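Local coordinates for putative fimbrium tip subunit Fim1C (Bacteroides ovatus, PDB 4EPS), which is probably a component of the fimbrial tip, part of the filamentous surface appendages through which the bacterium adheres and forms biofilms, at residues A[435-440]-A[481-486]; A[463-468]-A[485-490]; A[134-139]-A[156-161]. One frame throughout, in Å; residues are numbered along the deposited sequence. Where two conformers were deposited one is given.

Interaction 1 (A[435-440]-A[481-486])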
loop_
_atom_site.group_PDB
_atom_site.type_symbol
_atom_site.label_atom_id
_atom_site.label_comp_id
_atom_site.label_asym_id
_atom_site.label_seq_id
_atom_site.Cartn_x
_atom_site.Cartn_y
_atom_site.Cartn_z
ATOM N N GLY A 435 31.358 3.202 4.939
ATOM C CA GLY A 435 30.229 4.073 4.589
ATOM C C GLY A 435 28.895 3.464 4.966
ATOM O O GLY A 435 28.005 4.145 5.493
ATOM N N GLU A 436 28.740 2.159 4.704
ATOM C CA GLU A 436 27.511 1.449 5.057
ATOM C C GLU A 436 27.301 1.443 6.594
ATOM O O GLU A 436 26.170 1.624 7.064
ATOM C CB GLU A 436 27.553 0.018 4.519
ATOM C CG GLU A 436 27.193 -0.006 3.041
ATOM C CD GLU A 436 27.606 -1.291 2.355
ATOM O OE1 GLU A 436 28.816 -1.606 2.359
ATOM O OE2 GLU A 436 26.713 -1.988 1.821
ATOM N N LEU A 437 28.381 1.218 7.363
ATOM C CA LEU A 437 28.289 1.213 8.837
ATOM C C LEU A 437 27.953 2.580 9.387
ATOM O O LEU A 437 27.114 2.678 10.278
ATOM C CB LEU A 437 29.599 0.732 9.483
ATOM C CG LEU A 437 29.844 -0.787 9.383
ATOM C CD1 LEU A 437 31.339 -1.094 9.604
ATOM C CD2 LEU A 437 28.921 -1.570 10.347
ATOM N N VAL A 438 28.585 3.634 8.869
ATOM C CA VAL A 438 28.330 4.997 9.362
ATOM C C VAL A 438 26.845 5.371 9.166
ATOM O O VAL A 438 26.238 5.968 10.068
ATOM C CB VAL A 438 29.306 5.997 8.692
ATOM C CG1 VAL A 438 28.836 7.455 8.838
ATOM C CG2 VAL A 438 30.702 5.828 9.288
ATOM N N ALA A 439 26.238 4.912 8.060
ATOM C CA ALA A 439 24.833 5.212 7.737
ATOM C C ALA A 439 23.813 4.501 8.652
ATOM O O ALA A 439 22.637 4.867 8.628
ATOM C CB ALA A 439 24.550 4.884 6.271
ATOM N N LEU A 440 24.236 3.509 9.464
ATOM C CA LEU A 440 23.353 2.857 10.439
ATOM C C LEU A 440 22.895 3.819 11.548
ATOM O O LEU A 440 21.888 3.568 12.205
ATOM C CB LEU A 440 24.049 1.658 11.097
ATOM C CG LEU A 440 24.368 0.481 10.149
ATOM C CD1 LEU A 440 25.079 -0.620 10.899
ATOM C CD2 LEU A 440 23.080 -0.099 9.549
ATOM N N TYR A 481 39.642 0.482 8.211
ATOM C CA TYR A 481 38.798 1.490 8.843
ATOM C C TYR A 481 37.874 0.747 9.824
ATOM O O TYR A 481 37.367 -0.348 9.500
ATOM C CB TYR A 481 37.949 2.237 7.798
ATOM C CG TYR A 481 38.709 3.342 7.103
ATOM C CD1 TYR A 481 39.663 3.057 6.131
ATOM C CD2 TYR A 481 38.460 4.680 7.402
ATOM C CE1 TYR A 481 40.352 4.076 5.473
ATOM C CE2 TYR A 481 39.111 5.709 6.716
ATOM C CZ TYR A 481 40.080 5.399 5.778
ATOM O OH TYR A 481 40.755 6.400 5.130
ATOM N N ILE A 482 37.667 1.322 11.009
ATOM C CA ILE A 482 36.780 0.757 12.037
ATOM C C ILE A 482 35.770 1.834 12.397
ATOM O O ILE A 482 36.104 3.029 12.390
ATOM C CB ILE A 482 37.587 0.245 13.273
ATOM C CG1 ILE A 482 38.704 1.284 13.697
ATOM C CG2 ILE A 482 38.150 -1.177 12.976
ATOM C CD1 ILE A 482 39.382 1.054 15.149
ATOM N N VAL A 483 34.550 1.418 12.706
ATOM C CA VAL A 483 33.480 2.360 12.956
ATOM C C VAL A 483 33.063 2.320 14.423
ATOM O O VAL A 483 32.909 1.251 15.017
ATOM C CB VAL A 483 32.272 2.100 11.992
ATOM C CG1 VAL A 483 31.069 2.984 12.331
ATOM C CG2 VAL A 483 32.701 2.341 10.537
ATOM N N THR A 484 32.866 3.513 14.972
ATOM C CA THR A 484 32.369 3.722 16.327
ATOM C C THR A 484 31.164 4.616 16.236
ATOM O O THR A 484 30.942 5.258 15.205
ATOM C CB THR A 484 33.464 4.321 17.228
ATOM O OG1 THR A 484 33.972 5.517 16.617
ATOM C CG2 THR A 484 34.580 3.309 17.525
ATOM N N TYR A 485 30.386 4.672 17.307
ATOM C CA TYR A 485 29.158 5.442 17.310
ATOM C C TYR A 485 28.989 6.273 18.557
ATOM O O TYR A 485 29.369 5.848 19.636
ATOM C CB TYR A 485 27.958 4.467 17.270
ATOM C CG TYR A 485 27.890 3.630 16.015
ATOM C CD1 TYR A 485 27.366 4.152 14.831
ATOM C CD2 TYR A 485 28.372 2.317 16.001
ATOM C CE1 TYR A 485 27.340 3.393 13.650
ATOM C CE2 TYR A 485 28.321 1.540 14.838
ATOM C CZ TYR A 485 27.819 2.089 13.665
ATOM O OH TYR A 485 27.797 1.319 12.528
ATOM N N SER A 486 28.316 7.392 18.393
ATOM C CA SER A 486 27.747 8.172 19.480
ATOM C C SER A 486 26.224 7.984 19.342
ATOM O O SER A 486 25.779 7.266 18.433
ATOM C CB SER A 486 28.154 9.633 19.375
ATOM O OG SER A 486 27.503 10.200 18.250
#

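Interaction 2 (A[463-468]-A[485-490])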
loop_
_atom_site.group_PDB
_atom_site.type_symbol
_atom_site.label_atom_id
_atom_site.label_comp_id
_atom_site.label_asym_id
_atom_site.label_seq_id
_atom_site.Cartn_x
_atom_site.Cartn_y
_atom_site.Cartn_z
HETATM N N MSE A 463 23.192 -4.528 18.901
HETATM C CA MSE A 463 24.370 -3.841 18.417
HETATM C C MSE A 463 24.797 -2.870 19.527
HETATM O O MSE A 463 24.097 -1.895 19.781
HETATM C CB MSE A 463 24.003 -3.152 17.102
HETATM C CG MSE A 463 25.172 -2.756 16.318
HETATM SE SE MSE A 463 24.570 -1.976 14.647
HETATM C CE MSE A 463 26.364 -1.490 14.126
ATOM N N ASP A 464 25.881 -3.193 20.264
ATOM C CA ASP A 464 26.349 -2.326 21.356
ATOM C C ASP A 464 26.876 -1.012 20.750
ATOM O O ASP A 464 27.812 -1.019 19.938
ATOM C CB ASP A 464 27.400 -3.056 22.201
ATOM C CG ASP A 464 28.016 -2.301 23.377
ATOM O OD1 ASP A 464 27.618 -1.136 23.621
ATOM O OD2 ASP A 464 28.914 -2.870 24.037
ATOM N N ILE A 465 26.233 0.110 21.124
ATOM C CA ILE A 465 26.588 1.450 20.626
ATOM C C ILE A 465 28.034 1.844 21.030
ATOM O O ILE A 465 28.603 2.697 20.368
ATOM C CB ILE A 465 25.560 2.509 21.121
ATOM C CG1 ILE A 465 25.602 3.790 20.268
ATOM C CG2 ILE A 465 25.678 2.784 22.664
ATOM C CD1 ILE A 465 24.514 4.884 20.590
ATOM N N SER A 466 28.606 1.227 22.094
ATOM C CA SER A 466 29.957 1.549 22.579
ATOM C C SER A 466 31.023 0.626 21.961
ATOM O O SER A 466 32.214 0.796 22.235
ATOM C CB SER A 466 30.007 1.450 24.106
ATOM O OG SER A 466 29.743 0.128 24.544
ATOM N N ALA A 467 30.610 -0.358 21.136
ATOM C CA ALA A 467 31.563 -1.280 20.512
ATOM C C ALA A 467 32.234 -0.647 19.268
ATOM O O ALA A 467 31.822 0.414 18.793
ATOM C CB ALA A 467 30.859 -2.572 20.117
ATOM N N THR A 468 33.274 -1.318 18.761
ATOM C CA THR A 468 34.036 -0.891 17.589
ATOM C C THR A 468 33.805 -1.941 16.532
ATOM O O THR A 468 33.955 -3.120 16.819
ATOM C CB THR A 468 35.512 -0.693 17.943
ATOM O OG1 THR A 468 35.590 0.347 18.932
ATOM C CG2 THR A 468 36.339 -0.270 16.714
ATOM N N TYR A 485 30.386 4.672 17.307
ATOM C CA TYR A 485 29.158 5.442 17.310
ATOM C C TYR A 485 28.989 6.273 18.557
ATOM O O TYR A 485 29.369 5.848 19.636
ATOM C CB TYR A 485 27.958 4.467 17.270
ATOM C CG TYR A 485 27.890 3.630 16.015
ATOM C CD1 TYR A 485 27.366 4.152 14.831
ATOM C CD2 TYR A 485 28.372 2.317 16.001
ATOM C CE1 TYR A 485 27.340 3.393 13.650
ATOM C CE2 TYR A 485 28.321 1.540 14.838
ATOM C CZ TYR A 485 27.819 2.089 13.665
ATOM O OH TYR A 485 27.797 1.319 12.528
ATOM N N SER A 486 28.316 7.392 18.393
ATOM C CA SER A 486 27.747 8.172 19.480
ATOM C C SER A 486 26.224 7.984 19.342
ATOM O O SER A 486 25.779 7.266 18.433
ATOM C CB SER A 486 28.154 9.633 19.375
ATOM O OG SER A 486 27.503 10.200 18.250
ATOM N N LYS A 487 25.419 8.695 20.159
ATOM C CA LYS A 487 23.965 8.620 20.032
ATOM C C LYS A 487 23.476 9.422 18.830
ATOM O O LYS A 487 22.299 9.326 18.479
ATOM C CB LYS A 487 23.288 9.096 21.330
ATOM C CG LYS A 487 23.443 8.092 22.465
ATOM C CD LYS A 487 22.770 8.566 23.741
ATOM C CE LYS A 487 22.970 7.578 24.864
ATOM N NZ LYS A 487 22.483 8.106 26.166
ATOM N N THR A 488 24.360 10.179 18.155
ATOM C CA THR A 488 23.941 11.006 17.023
ATOM C C THR A 488 24.686 10.723 15.709
ATOM O O THR A 488 24.267 11.250 14.678
ATOM C CB THR A 488 24.081 12.523 17.375
ATOM O OG1 THR A 488 25.456 12.826 17.627
ATOM C CG2 THR A 488 23.238 12.928 18.590
ATOM N N ALA A 489 25.797 9.950 15.724
ATOM C CA ALA A 489 26.521 9.710 14.470
ATOM C C ALA A 489 27.422 8.506 14.541
ATOM O O ALA A 489 27.870 8.126 15.608
ATOM C CB ALA A 489 27.379 10.932 14.107
ATOM N N GLY A 490 27.739 7.968 13.378
ATOM C CA GLY A 490 28.765 6.947 13.227
ATOM C C GLY A 490 30.039 7.680 12.807
ATOM O O GLY A 490 29.989 8.754 12.179
HETATM O O HOH W 1 31.133 2.890 19.445
#

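Interaction 3 (A[134-139]-A[156-161])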
loop_
_atom_site.group_PDB
_atom_site.type_symbol
_atom_site.label_atom_id
_atom_site.label_comp_id
_atom_site.label_asym_id
_atom_site.label_seq_id
_atom_site.Cartn_x
_atom_site.Cartn_y
_atom_site.Cartn_z
ATOM N N LEU A 134 13.481 -40.069 -23.066
ATOM C CA LEU A 134 13.285 -40.873 -24.270
ATOM C C LEU A 134 12.101 -40.361 -25.114
ATOM O O LEU A 134 10.987 -40.178 -24.610
ATOM C CB LEU A 134 13.080 -42.356 -23.883
ATOM C CG LEU A 134 12.756 -43.318 -25.042
ATOM C CD1 LEU A 134 13.944 -43.461 -26.010
ATOM C CD2 LEU A 134 12.388 -44.715 -24.507
HETATM N N MSE A 135 12.372 -40.145 -26.413
HETATM C CA MSE A 135 11.388 -39.674 -27.397
HETATM C C MSE A 135 11.477 -40.496 -28.646
HETATM O O MSE A 135 12.585 -40.786 -29.106
HETATM C CB MSE A 135 11.631 -38.205 -27.769
HETATM C CG MSE A 135 11.426 -37.236 -26.649
HETATM SE SE MSE A 135 11.861 -35.495 -27.393
HETATM C CE MSE A 135 13.101 -34.962 -26.053
ATOM N N THR A 136 10.333 -40.880 -29.219
ATOM C CA THR A 136 10.355 -41.700 -30.434
ATOM C C THR A 136 9.340 -41.228 -31.460
ATOM O O THR A 136 8.350 -40.589 -31.110
ATOM C CB THR A 136 10.029 -43.174 -30.072
ATOM O OG1 THR A 136 8.713 -43.222 -29.497
ATOM C CG2 THR A 136 11.071 -43.811 -29.120
ATOM N N SER A 137 9.547 -41.626 -32.710
ATOM C CA SER A 137 8.605 -41.376 -33.802
ATOM C C SER A 137 7.891 -42.663 -34.189
ATOM O O SER A 137 8.364 -43.766 -33.891
ATOM C CB SER A 137 9.340 -40.819 -35.029
ATOM O OG SER A 137 9.865 -41.873 -35.827
ATOM N N ASN A 138 6.808 -42.526 -34.944
ATOM C CA ASN A 138 6.161 -43.669 -35.580
ATOM C C ASN A 138 6.695 -43.694 -37.022
ATOM O O ASN A 138 7.616 -42.927 -37.314
ATOM C CB ASN A 138 4.640 -43.578 -35.478
ATOM C CG ASN A 138 4.162 -43.957 -34.098
ATOM O OD1 ASN A 138 4.631 -44.918 -33.475
ATOM N ND2 ASN A 138 3.255 -43.189 -33.571
ATOM N N ALA A 139 6.201 -44.601 -37.876
ATOM C CA ALA A 139 6.615 -44.757 -39.275
ATOM C C ALA A 139 6.381 -43.441 -40.039
ATOM O O ALA A 139 5.264 -42.920 -40.047
ATOM C CB ALA A 139 5.841 -45.903 -39.925
ATOM N N THR A 156 7.407 -38.206 -29.780
ATOM C CA THR A 156 6.559 -38.188 -28.588
ATOM C C THR A 156 7.410 -38.723 -27.412
ATOM O O THR A 156 8.212 -39.634 -27.606
ATOM C CB THR A 156 5.263 -38.980 -28.864
ATOM O OG1 THR A 156 4.669 -38.482 -30.066
ATOM C CG2 THR A 156 4.247 -38.868 -27.747
ATOM N N HIS A 157 7.230 -38.156 -26.222
ATOM C CA HIS A 157 7.947 -38.556 -25.004
ATOM C C HIS A 157 7.364 -39.869 -24.504
ATOM O O HIS A 157 6.125 -40.012 -24.415
ATOM C CB HIS A 157 7.846 -37.454 -23.935
ATOM C CG HIS A 157 8.543 -36.183 -24.313
ATOM N ND1 HIS A 157 9.779 -35.862 -23.790
ATOM C CD2 HIS A 157 8.159 -35.202 -25.165
ATOM C CE1 HIS A 157 10.088 -34.672 -24.290
ATOM N NE2 HIS A 157 9.148 -34.241 -25.135
ATOM N N ARG A 158 8.245 -40.836 -24.189
ATOM C CA ARG A 158 7.805 -42.155 -23.741
ATOM C C ARG A 158 7.639 -42.235 -22.218
ATOM O O ARG A 158 6.949 -43.123 -21.729
ATOM C CB ARG A 158 8.779 -43.229 -24.241
ATOM C CG ARG A 158 8.836 -43.319 -25.776
ATOM C CD ARG A 158 7.475 -43.562 -26.412
ATOM N NE ARG A 158 7.026 -44.932 -26.188
ATOM C CZ ARG A 158 7.105 -45.906 -27.089
ATOM N NH1 ARG A 158 7.591 -45.662 -28.299
ATOM N NH2 ARG A 158 6.692 -47.129 -26.791
HETATM N N MSE A 159 8.266 -41.321 -21.469
HETATM C CA MSE A 159 8.143 -41.335 -20.015
HETATM C C MSE A 159 6.978 -40.445 -19.595
HETATM O O MSE A 159 6.367 -39.771 -20.433
HETATM C CB MSE A 159 9.469 -40.831 -19.355
HETATM C CG MSE A 159 10.685 -41.728 -19.666
HETATM SE SE MSE A 159 10.414 -43.579 -19.047
HETATM C CE MSE A 159 10.192 -44.491 -20.797
ATOM N N SER A 160 6.691 -40.418 -18.289
ATOM C CA SER A 160 5.680 -39.526 -17.733
ATOM C C SER A 160 6.427 -38.446 -16.977
ATOM O O SER A 160 7.632 -38.586 -16.763
ATOM C CB SER A 160 4.706 -40.299 -16.843
ATOM O OG SER A 160 3.588 -39.467 -16.572
ATOM N N LEU A 161 5.748 -37.369 -16.590
ATOM C CA LEU A 161 6.442 -36.266 -15.928
ATOM C C LEU A 161 5.720 -35.766 -14.687
ATOM O O LEU A 161 4.528 -35.456 -14.736
ATOM C CB LEU A 161 6.609 -35.108 -16.934
ATOM C CG LEU A 161 7.383 -33.865 -16.435
ATOM C CD1 LEU A 161 8.884 -34.217 -16.183
ATOM C CD2 LEU A 161 7.247 -32.741 -17.414
HETATM O O HOH W 2 10.339 -39.256 -22.174
HETATM O O HOH W 3 5.393 -40.481 -32.121
#

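Interaction 1 (A[435-440]-A[481-486])
Tyr485 carries its CG beside the backbone N and anti to the carbonyl carbon (chi1 -63°), and its hydroxyl reaches the backbone of Leu437. Leu437 takes the same first torsion (chi1 -75°), with its CB turned to the strand. The phenol OH donates to Leu437 O over 2.7 Å; this oxygen lies at the edge of the ring, in its plane, whereas the donor sits above the carbonyl plane. Leu437 O also accepts from Leu440 N, 3.1 Å away, on the opposite face of that plane, so two donors grip one oxygen. Apolar contacts lie beside the bond. Val483 CG2 touches Leu437 CB at 3.6 Å and Leu437 CD1 at 3.8 Å, while its CG1 meets Val438 CG2 more loosely, at 4.2 Å. Leu440 CD1 comes within 3.7 Å of Tyr485 OH. Strand 479-485 is the middle one of three, and the helix also reaches its neighbours, Leu437 touching Ser471 on one flank and Val438 touching Ala492 on the other. This is helix-on-sheet packing, helix 434-438 lying against one face of a small antiparallel sheet.

Interaction 2 (A[463-468]-A[485-490])
Ile465 and Tyr485 bring two loops together, chiefly through apolar contacts. Ile465 CG1 lies anti to the backbone N (chi1 -161°), 3.9 Å from Tyr485 CB. Beyond it CD1 reaches over the next residues, touching Ser486 O at 3.5 Å and Lys487 CG at 3.9 Å. The selenomethionine Met463, extended beyond CG, crosses the tyrosine at about a right angle, and its CE stands 3.7 Å from Tyr485 CE2. An alanine in place of Ile465 would probably lose the contacts of CG1 and CD1 and open a gap between the two loops, beside Tyr485 CB and Lys487 CG.

The polar link is indirect. A water accepts from Tyr485 N at 2.9 Å and lies 2.7 Å from both Ile465 O and Ala467 O, although more acceptors surround it than it has protons. Ile465 O and Tyr485 O, both acceptors, face each other at 3.3 Å without a bond.

Each loop also has bonds of its own. Asp464 OD1 accepts from Ser466 N in an Asx turn, within the type I turn from Asp464 to Ala467; in the conformer given, Ser466 OG also donates to it. Ser486 OG takes Thr488 N in an ST turn and also accepts from Ala489 N.

Helix 446-458 borders the contact, its Leu447 touching Met463 and Tyr485 and its Glu448 touching Ile465. The first loop leads from that helix into strand 469-474, and the second connects strands 479-485 and 490-497.

Interaction 3 (A[134-139]-A[156-161])
Thr136 meets Arg158 at its hydroxyl, where Arg158 NH1 donates to OG1 over 2.9 Å in a nearly straight bond (162° at the hydrogen). OG1 lies in the guanidinium plane, at its edge. In the arginine, given in one of its two deposited conformers, chi2 (-56°) and chi3 (-73°) bend the chain at CD and NE, and the side chain crosses that of Thr136 at about a right angle. Leu134 runs alongside the same chain, its CD2 3.9 Å from Arg158 CB. On the sheet face that carries Met135 and His157, the selenomethionine, also in one of two conformers, lies over the imidazole: CG makes a CH-pi contact 3.7 Å from the ring centroid, and SE, 4.0 Å from that centroid, a sulfur-aromatic one.

Backbone pairing sets Met135 opposite His157, a non-hydrogen-bonded pair, and Thr136 opposite Thr156, an antiparallel hydrogen-bonded one, so that Arg158 reaches Thr136 diagonally. Beyond these pairs, Arg158 N also donates to Leu134 O at 2.9 Å. The strands are the two arms of a beta hairpin, 135-145 and 148-174, within the fimbrillin-like region, a sequence family grouped in the transthyretin clan.

Regular strand geometry is interrupted after His157. There a water donates to Leu134 O at 2.7 Å and accepts from Met159 N at 3.0 Å, bridging the two segments beside the direct bond.

Farther out, carboxylates fix both polar side chains. His157 is hydrogen-bonded through ND1 to Asp133 and through NE2 to Asp19, which would favour the doubly protonated ring. Arg158 forms salt bridges through NH2 with Asp108 and through NE with Glu249, while Ala114 of helix 111-115 packs against both Leu134 and Arg158.

Overall arrangement
Interactions 1 and 2 belong to one neighbourhood, their centres 8 Å apart, and both use Tyr485: its hydroxyl is bonded in the first, and its backbone N meets the bridging water in the second. Leu440 CD1 of interaction 1 also packs on Met463 CE of interaction 2 at 3.6 Å. Interaction 3 stands apart, on the opposite side of the chain's centre, with centres about 62 Å from interaction 1 and 66 Å from interaction 2 and nearest atoms about 41 and 47 Å away. A glycerol, probably from the crystallisation liquor, lies about 4 Å from the side chain of Met135 in interaction 3.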